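Local coordinates for cobalamin biosynthesis protein CobN (Mycobacterium tuberculosis, PDB 7C6O) that serves as the large, catalytic subunit of cobaltochelatase, the enzyme that inserts cobalt into the corrin ring during cobalamin biosynthesis, at residues I626-L629 with E630-L633; K646-A649 with I650-Q653; F678-M681 with L682-V685; N1100-P1103 with D1104-R1107. All blocks are in the same frame, centred on the assembly; numbering follows the deposited sequence. Where two conformers were deposited one is given.

Contact 1. Residues I626-L629 with E630-L633; sequences IARL and EQLL
Leu629 and Leu633 meet one turn apart on helix 624-642, where the i to i+4 spacing of an alpha-helix governs both the backbone bonds and the side-chain packing. Four successive backbone hydrogen bonds join 626-629 to 630-633: Glu630 N, Gln631 N, Leu632 N and Leu633 N donate in turn to the carbonyls of Ile626, Ala627, Arg628 and Leu629. The last is the shortest, with Leu633 N 2.8 Å from Leu629 O.

The apolar contact follows the same spacing. Leu629 CD1 comes to 4.2 Å from Leu633 CG, the two side chains meeting at a slant. Leu629 sends CG away from its own amide nitrogen (chi1 175°), whereas Leu633 holds CG beside its nitrogen (chi1 -67°), where it also rests 3.2 Å from Leu629 O. Leu629 and Leu633 both pack on helix 675-694, while Leu632, just before Leu633 in the sequence, turns to Gln653, Ile654 and Leu657 of helix 647-660.

Polar groups gather on another side of the helix. Ala627 O, already bonded to Gln631 N, accepts a second hydrogen bond from a water at 2.9 Å, and that water also donates to Glu630 OE1 at 3.2 Å. Beyond the water, Thr622 bonds to Glu630 OE1 and Lys693 of helix 675-694 forms a salt bridge with OE2.

The chemistry thus joins two kinds of attachment: the leucines pack on neighbouring helices, and the partly exposed Glu630, its carboxylate held at both oxygens, is probably stabilised as an anion by Lys693 despite nearby Asp754.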
# COMPACT_ATOMS: atom_id res chain seq x y z
N ILE A 626 -3.92 22.01 -32.21
CA ILE A 626 -2.58 21.59 -31.81
C ILE A 626 -1.83 21.02 -33.00
O ILE A 626 -0.65 21.32 -33.22
CB ILE A 626 -2.67 20.57 -30.66
CG1 ILE A 626 -3.20 21.24 -29.39
CG2 ILE A 626 -1.32 19.94 -30.39
CD1 ILE A 626 -3.47 20.26 -28.27
N ALA A 627 -2.51 20.21 -33.82
CA ALA A 627 -1.89 19.69 -35.03
C ALA A 627 -1.62 20.80 -36.04
O ALA A 627 -0.60 20.79 -36.73
CB ALA A 627 -2.76 18.59 -35.64
N ARG A 628 -2.54 21.77 -36.13
CA ARG A 628 -2.32 22.91 -37.03
C ARG A 628 -1.10 23.72 -36.59
O ARG A 628 -0.33 24.19 -37.43
CB ARG A 628 -3.57 23.79 -37.07
CG ARG A 628 -3.60 24.76 -38.25
CD ARG A 628 -4.66 25.84 -38.07
NE ARG A 628 -5.92 25.29 -37.55
CZ ARG A 628 -6.86 24.73 -38.31
NH1 ARG A 628 -6.69 24.64 -39.62
NH2 ARG A 628 -7.96 24.26 -37.75
N LEU A 629 -0.93 23.89 -35.28
CA LEU A 629 0.24 24.62 -34.77
C LEU A 629 1.53 23.90 -35.14
O LEU A 629 2.52 24.54 -35.52
CB LEU A 629 0.13 24.80 -33.26
CG LEU A 629 1.33 25.45 -32.56
CD1 LEU A 629 1.56 26.85 -33.10
CD2 LEU A 629 1.11 25.47 -31.06
N GLU A 630 1.54 22.58 -35.01
CA GLU A 630 2.67 21.78 -35.45
C GLU A 630 3.05 22.10 -36.90
O GLU A 630 4.23 22.26 -37.22
CB GLU A 630 2.32 20.29 -35.30
CG GLU A 630 3.46 19.32 -35.45
CD GLU A 630 3.05 17.92 -35.03
OE1 GLU A 630 1.85 17.58 -35.18
OE2 GLU A 630 3.91 17.16 -34.53
N GLN A 631 2.05 22.22 -37.77
CA GLN A 631 2.32 22.52 -39.17
C GLN A 631 2.91 23.91 -39.34
O GLN A 631 3.83 24.11 -40.14
CB GLN A 631 1.03 22.38 -39.99
CG GLN A 631 0.34 21.03 -39.82
CD GLN A 631 -1.08 21.02 -40.39
OE1 GLN A 631 -1.53 22.00 -40.99
NE2 GLN A 631 -1.79 19.92 -40.18
N LEU A 632 2.40 24.89 -38.59
CA LEU A 632 2.92 26.25 -38.71
C LEU A 632 4.33 26.35 -38.15
O LEU A 632 5.16 27.11 -38.68
CB LEU A 632 1.99 27.24 -38.00
CG LEU A 632 0.61 27.45 -38.63
CD1 LEU A 632 -0.17 28.51 -37.86
CD2 LEU A 632 0.74 27.84 -40.09
N LEU A 633 4.64 25.60 -37.08
CA LEU A 633 6.00 25.60 -36.55
C LEU A 633 6.99 25.07 -37.57
O LEU A 633 8.09 25.63 -37.73
CB LEU A 633 6.06 24.77 -35.26
CG LEU A 633 5.31 25.30 -34.04
CD1 LEU A 633 5.56 24.40 -32.84
CD2 LEU A 633 5.71 26.73 -33.74
O HOH W 1 0.35 18.34 -37.86

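Contact 2. Residues K646-A649 with I650-Q653; sequences KLPA and IRQQ
Ile650 and Leu647 meet near the start of helix 647-660, the second arm of a helical hairpin with helix 624-642. Ile650 N makes a weak hydrogen bond to Lys646 O, at 3.5 Å. Its CG2 branch lies 3.2 Å from Leu647 O and reaches Leu647 CD2 at 4.1 Å. CG1 is directed away from the backbone nitrogen (chi1 -175°), which places CG2 between the backbone N and the carbonyl carbon, next to Leu647 O.

Arg651 follows, its amide bonded to Leu647 O at 2.9 Å. Its chain stays extended from CG to NE and runs back toward the start of the helix. This lays the guanidinium against Leu647, whose CB sits over one face, 3.5 Å above the plane and displaced toward the rim, while Leu647 CD1 approaches NH2. Pro648 lies alongside, pointing the same way, with its ring carbons near NH1. The charged end is gripped from helix 675-694, where Asp679 forms a salt bridge with NE and Glu675 another with NH1; such a pair of carboxylates would be expected to stabilise the positive charge.

Gln652, an exposed residue with an extended chain, bonds through its backbone amide to Pro648 O and sets CG against the same oxygen. Gln653 closes the sequence: its N donates to Ala649 O at 3.2 Å, and its CG rests 3.6 Å from that same Ala649 O.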
# COMPACT_ATOMS: atom_id res chain seq x y z
N LYS A 646 10.47 36.90 -44.38
CA LYS A 646 9.07 36.49 -44.29
C LYS A 646 8.68 36.03 -42.88
O LYS A 646 7.50 35.79 -42.63
CB LYS A 646 8.80 35.39 -45.32
CG LYS A 646 7.37 34.87 -45.40
CD LYS A 646 6.97 34.52 -46.83
CE LYS A 646 6.28 35.71 -47.50
NZ LYS A 646 5.07 36.13 -46.75
N LEU A 647 9.65 35.93 -41.97
CA LEU A 647 9.35 35.49 -40.61
C LEU A 647 8.23 36.28 -39.92
O LEU A 647 7.40 35.64 -39.25
CB LEU A 647 10.62 35.53 -39.75
CG LEU A 647 11.57 34.34 -39.89
CD1 LEU A 647 12.79 34.51 -38.98
CD2 LEU A 647 10.85 33.04 -39.57
N PRO A 648 8.13 37.61 -40.04
CA PRO A 648 7.00 38.30 -39.40
C PRO A 648 5.63 37.79 -39.83
O PRO A 648 4.71 37.73 -39.01
CB PRO A 648 7.21 39.76 -39.80
CG PRO A 648 8.68 39.88 -39.95
CD PRO A 648 9.12 38.58 -40.55
N ALA A 649 5.48 37.40 -41.10
CA ALA A 649 4.18 36.94 -41.58
C ALA A 649 3.79 35.61 -40.94
O ALA A 649 2.65 35.43 -40.49
CB ALA A 649 4.19 36.82 -43.10
N ILE A 650 4.73 34.66 -40.89
CA ILE A 650 4.41 33.37 -40.28
C ILE A 650 4.30 33.50 -38.77
O ILE A 650 3.52 32.78 -38.13
CB ILE A 650 5.44 32.30 -40.70
CG1 ILE A 650 5.04 30.92 -40.18
CG2 ILE A 650 6.84 32.67 -40.23
CD1 ILE A 650 3.71 30.43 -40.71
N ARG A 651 5.05 34.43 -38.17
CA ARG A 651 4.89 34.70 -36.74
C ARG A 651 3.48 35.19 -36.44
O ARG A 651 2.89 34.79 -35.42
CB ARG A 651 5.91 35.74 -36.27
CG ARG A 651 7.36 35.28 -36.22
CD ARG A 651 8.24 36.37 -35.60
NE ARG A 651 9.66 36.06 -35.64
CZ ARG A 651 10.57 36.79 -36.29
NH1 ARG A 651 10.20 37.87 -36.96
NH2 ARG A 651 11.85 36.43 -36.27
N GLN A 652 2.92 36.04 -37.30
CA GLN A 652 1.56 36.52 -37.09
C GLN A 652 0.55 35.38 -37.19
O GLN A 652 -0.40 35.32 -36.41
CB GLN A 652 1.22 37.62 -38.10
CG GLN A 652 1.94 38.94 -37.86
CD GLN A 652 1.54 40.02 -38.86
OE1 GLN A 652 0.67 39.80 -39.70
NE2 GLN A 652 2.17 41.18 -38.76
N GLN A 653 0.74 34.48 -38.17
CA GLN A 653 -0.14 33.32 -38.28
C GLN A 653 -0.10 32.48 -37.01
O GLN A 653 -1.14 32.01 -36.53
CB GLN A 653 0.26 32.46 -39.48
CG GLN A 653 -0.05 33.06 -40.83
CD GLN A 653 0.27 32.09 -41.96
OE1 GLN A 653 -0.27 30.99 -42.02
NE2 GLN A 653 1.18 32.49 -42.84

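Contact 3. Residues F678-M681 with L682-V685; sequences FDDM and LLHV
Phe678 and Leu682 lean obliquely against each other one turn apart on helix 675-694, an i to i+4 pair on the face that this alpha-helix turns to helices 624-642 and 647-660. Both leucine methyls reach the same ring carbon, CD2 lying 3.9 Å and CD1 4.0 Å from Phe678 CE2.

Met681 completes the cluster by coming over one face of the Phe678 ring. Its chain bends twice (chi2 -89°, chi3 -61°), which curls the terminal methyl back over the phenyl group: CE stands 3.5 Å above the ring plane, over its centre, in a Met-aromatic contact made through the methyl. The same CE touches Leu682 CD2 at 3.9 Å, so that phenyl ring, leucine and methionine pack as a three-way group. The ring also meets Arg651 and Trp655, and Leu682 inserts toward Leu633, His636 and Ile654.

On the outer side Asp680 and Leu683 cross at about a right angle, with Asp680 carboxylate oxygen OD1 4.0 Å from Leu683 methyl CD1. Asp679 directs its carboxylate to the neighbouring helices instead, where the OD1 that pairs with Arg651 also accepts a hydrogen bond from His636.

Met681 O accepts from Val685 N and, more weakly, from His684 N. Val685 then slants across the methionine, its CG2 3.5 Å from Met681 SD.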
# COMPACT_ATOMS: atom_id res chain seq x y z
N PHE A 678 10.35 36.65 -30.20
CA PHE A 678 9.27 35.75 -30.59
C PHE A 678 9.78 34.34 -30.89
O PHE A 678 9.16 33.35 -30.48
CB PHE A 678 8.53 36.32 -31.80
CG PHE A 678 7.17 35.72 -32.03
CD1 PHE A 678 6.04 36.33 -31.52
CD2 PHE A 678 7.03 34.55 -32.76
CE1 PHE A 678 4.78 35.79 -31.73
CE2 PHE A 678 5.78 34.00 -32.98
CZ PHE A 678 4.66 34.62 -32.46
N ASP A 679 10.90 34.24 -31.61
CA ASP A 679 11.43 32.92 -31.96
C ASP A 679 11.91 32.15 -30.74
O ASP A 679 11.84 30.92 -30.72
CB ASP A 679 12.56 33.06 -32.98
CG ASP A 679 12.07 33.60 -34.31
OD1 ASP A 679 10.83 33.75 -34.47
OD2 ASP A 679 12.91 33.87 -35.19
N ASP A 680 12.43 32.85 -29.73
CA ASP A 680 12.78 32.18 -28.48
C ASP A 680 11.54 31.64 -27.79
O ASP A 680 11.57 30.56 -27.19
CB ASP A 680 13.53 33.14 -27.56
CG ASP A 680 14.05 32.46 -26.30
OD1 ASP A 680 14.26 31.23 -26.33
OD2 ASP A 680 14.23 33.16 -25.28
N MET A 681 10.43 32.38 -27.86
CA MET A 681 9.17 31.89 -27.31
C MET A 681 8.71 30.63 -28.03
O MET A 681 8.13 29.73 -27.40
CB MET A 681 8.11 32.99 -27.39
CG MET A 681 6.75 32.60 -26.85
SD MET A 681 5.68 31.85 -28.10
CE MET A 681 5.56 33.17 -29.30
N LEU A 682 8.97 30.53 -29.33
CA LEU A 682 8.56 29.35 -30.08
C LEU A 682 9.36 28.12 -29.69
O LEU A 682 8.87 26.99 -29.83
CB LEU A 682 8.68 29.60 -31.59
CG LEU A 682 7.74 30.65 -32.17
CD1 LEU A 682 7.93 30.75 -33.67
CD2 LEU A 682 6.29 30.34 -31.82
N LEU A 683 10.59 28.30 -29.20
CA LEU A 683 11.33 27.17 -28.66
C LEU A 683 10.61 26.59 -27.45
O LEU A 683 10.64 25.37 -27.24
CB LEU A 683 12.75 27.59 -28.28
CG LEU A 683 13.63 28.09 -29.44
CD1 LEU A 683 15.04 28.37 -28.95
CD2 LEU A 683 13.63 27.10 -30.59
N HIS A 684 9.97 27.44 -26.65
CA HIS A 684 9.15 26.96 -25.54
C HIS A 684 7.90 26.25 -26.06
O HIS A 684 7.49 25.22 -25.51
CB HIS A 684 8.79 28.13 -24.63
CG HIS A 684 7.70 27.83 -23.64
ND1 HIS A 684 7.80 26.83 -22.70
CD2 HIS A 684 6.50 28.41 -23.44
CE1 HIS A 684 6.70 26.80 -21.96
NE2 HIS A 684 5.89 27.76 -22.40
N VAL A 685 7.28 26.79 -27.11
CA VAL A 685 6.13 26.14 -27.72
C VAL A 685 6.52 24.78 -28.29
O VAL A 685 5.77 23.80 -28.16
CB VAL A 685 5.52 27.05 -28.81
CG1 VAL A 685 4.33 26.36 -29.47
CG2 VAL A 685 5.10 28.38 -28.21

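Contact 4. Residues N1100-P1103 with D1104-R1107; sequences NTRP and DAIR
The Arg1107 guanidinium has Arg1102 over one face, with Arg1102 CZ 4.1 Å above the plane and displaced toward the rim. At its edge a water lies in plane, and Thr1101 OG1, hydrogen-bonded to Asp1099, lies near the plane. The two guanidinium planes are 56° apart, so this is no parallel stack, although Arg1102 NH1 and Arg1107 NH1 come within 3.8 Å. Ala1105 CB sits obliquely beside the Arg1102 group.

The scaffold is a type I beta turn, Arg1102 to Ala1105, within the loop that links antiparallel strands 1094-1099 and 1107-1110. Ala1105 N donates to Arg1102 O at 2.9 Å. The bends in the Arg1107 chain (chi3 -68°) carry NE back to Ala1105 O, 2.9 Å away.

Two waters complete the framework. The edge water accepts from Arg1107 NH2 at 3.1 Å and from Arg1102 N; a second joins Arg1102 NE, at 2.7 Å, to Asp1104 OD1.

The closeness of like charges is consistent with each having its own acceptors besides the waters: Arg1107 NH2 forms a salt bridge with Asp1099, and Arg1102 NH2 bonds to Glu744 O. These partners would be expected to offset the mutual repulsion; a glycerol at Arg1102 NH1, probably from the crystallisation liquor, is incidental.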
# COMPACT_ATOMS: atom_id res chain seq x y z
N ASN A 1100 7.96 12.99 -11.70
CA ASN A 1100 8.93 11.91 -11.59
C ASN A 1100 8.41 10.63 -12.24
O ASN A 1100 8.69 9.52 -11.77
CB ASN A 1100 9.35 11.68 -10.14
CG ASN A 1100 8.18 11.34 -9.22
OD1 ASN A 1100 7.05 11.80 -9.42
ND2 ASN A 1100 8.46 10.57 -8.17
N THR A 1101 7.66 10.76 -13.33
CA THR A 1101 7.32 9.59 -14.14
C THR A 1101 8.55 9.04 -14.84
O THR A 1101 8.61 7.84 -15.14
CB THR A 1101 6.24 9.94 -15.17
OG1 THR A 1101 6.68 11.03 -15.98
CG2 THR A 1101 4.93 10.30 -14.47
N ARG A 1102 9.53 9.90 -15.12
CA ARG A 1102 10.79 9.50 -15.74
C ARG A 1102 11.93 9.93 -14.82
O ARG A 1102 12.30 11.12 -14.80
CB ARG A 1102 10.94 10.13 -17.12
CG ARG A 1102 9.87 9.70 -18.11
CD ARG A 1102 9.61 10.77 -19.17
NE ARG A 1102 10.81 11.13 -19.91
CZ ARG A 1102 10.84 12.02 -20.90
NH1 ARG A 1102 9.73 12.64 -21.27
NH2 ARG A 1102 11.98 12.29 -21.52
N PRO A 1103 12.50 9.01 -14.03
CA PRO A 1103 13.54 9.41 -13.07
C PRO A 1103 14.76 10.04 -13.70
O PRO A 1103 15.48 10.78 -13.02
CB PRO A 1103 13.89 8.09 -12.37
CG PRO A 1103 12.71 7.21 -12.58
CD PRO A 1103 12.15 7.58 -13.92
N ASP A 1104 15.03 9.78 -14.98
CA ASP A 1104 16.16 10.38 -15.67
C ASP A 1104 15.79 11.66 -16.40
O ASP A 1104 16.61 12.21 -17.13
CB ASP A 1104 16.76 9.37 -16.66
CG ASP A 1104 15.71 8.67 -17.51
OD1 ASP A 1104 14.51 8.98 -17.34
OD2 ASP A 1104 16.10 7.82 -18.33
N ALA A 1105 14.57 12.16 -16.21
CA ALA A 1105 14.13 13.42 -16.79
C ALA A 1105 13.12 14.07 -15.85
O ALA A 1105 11.96 14.31 -16.19
CB ALA A 1105 13.55 13.19 -18.19
N ILE A 1106 13.55 14.36 -14.62
CA ILE A 1106 12.65 14.96 -13.65
C ILE A 1106 12.42 16.43 -14.01
O ILE A 1106 13.37 17.17 -14.29
CB ILE A 1106 13.21 14.80 -12.23
CG1 ILE A 1106 12.97 13.37 -11.74
CG2 ILE A 1106 12.59 15.81 -11.27
CD1 ILE A 1106 13.54 13.08 -10.40
N ARG A 1107 11.16 16.84 -14.02
CA ARG A 1107 10.76 18.19 -14.39
C ARG A 1107 9.74 18.71 -13.39
O ARG A 1107 9.02 17.93 -12.75
CB ARG A 1107 10.16 18.23 -15.81
CG ARG A 1107 11.14 17.87 -16.92
CD ARG A 1107 10.42 17.17 -18.06
NE ARG A 1107 9.93 15.85 -17.66
CZ ARG A 1107 8.98 15.17 -18.30
NH1 ARG A 1107 8.40 15.68 -19.37
NH2 ARG A 1107 8.61 13.97 -17.85
O HOH W 2 9.74 12.74 -15.28
O HOH W 3 12.79 9.29 -19.67

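How the contacts relate
From the N terminus the four contacts come in series, each within one continuous stretch; none nests in or crosses another. Contacts 1, 2 and 3 lie on three long helices, 624-642, 647-660 and 675-694, that pack as a three-helix group far from the chain's centre. Contact 1 touches contact 2 through Leu632 and Ile650, and contact 3 through Leu629 and Val685. Contacts 2 and 3 are tied by the Arg651-Asp679 salt bridge. Contact 4, much later, closes the turn between edge strand 1107-1110 and strand 1094-1099; its nearest atoms stay about 11 Å from those of contact 3.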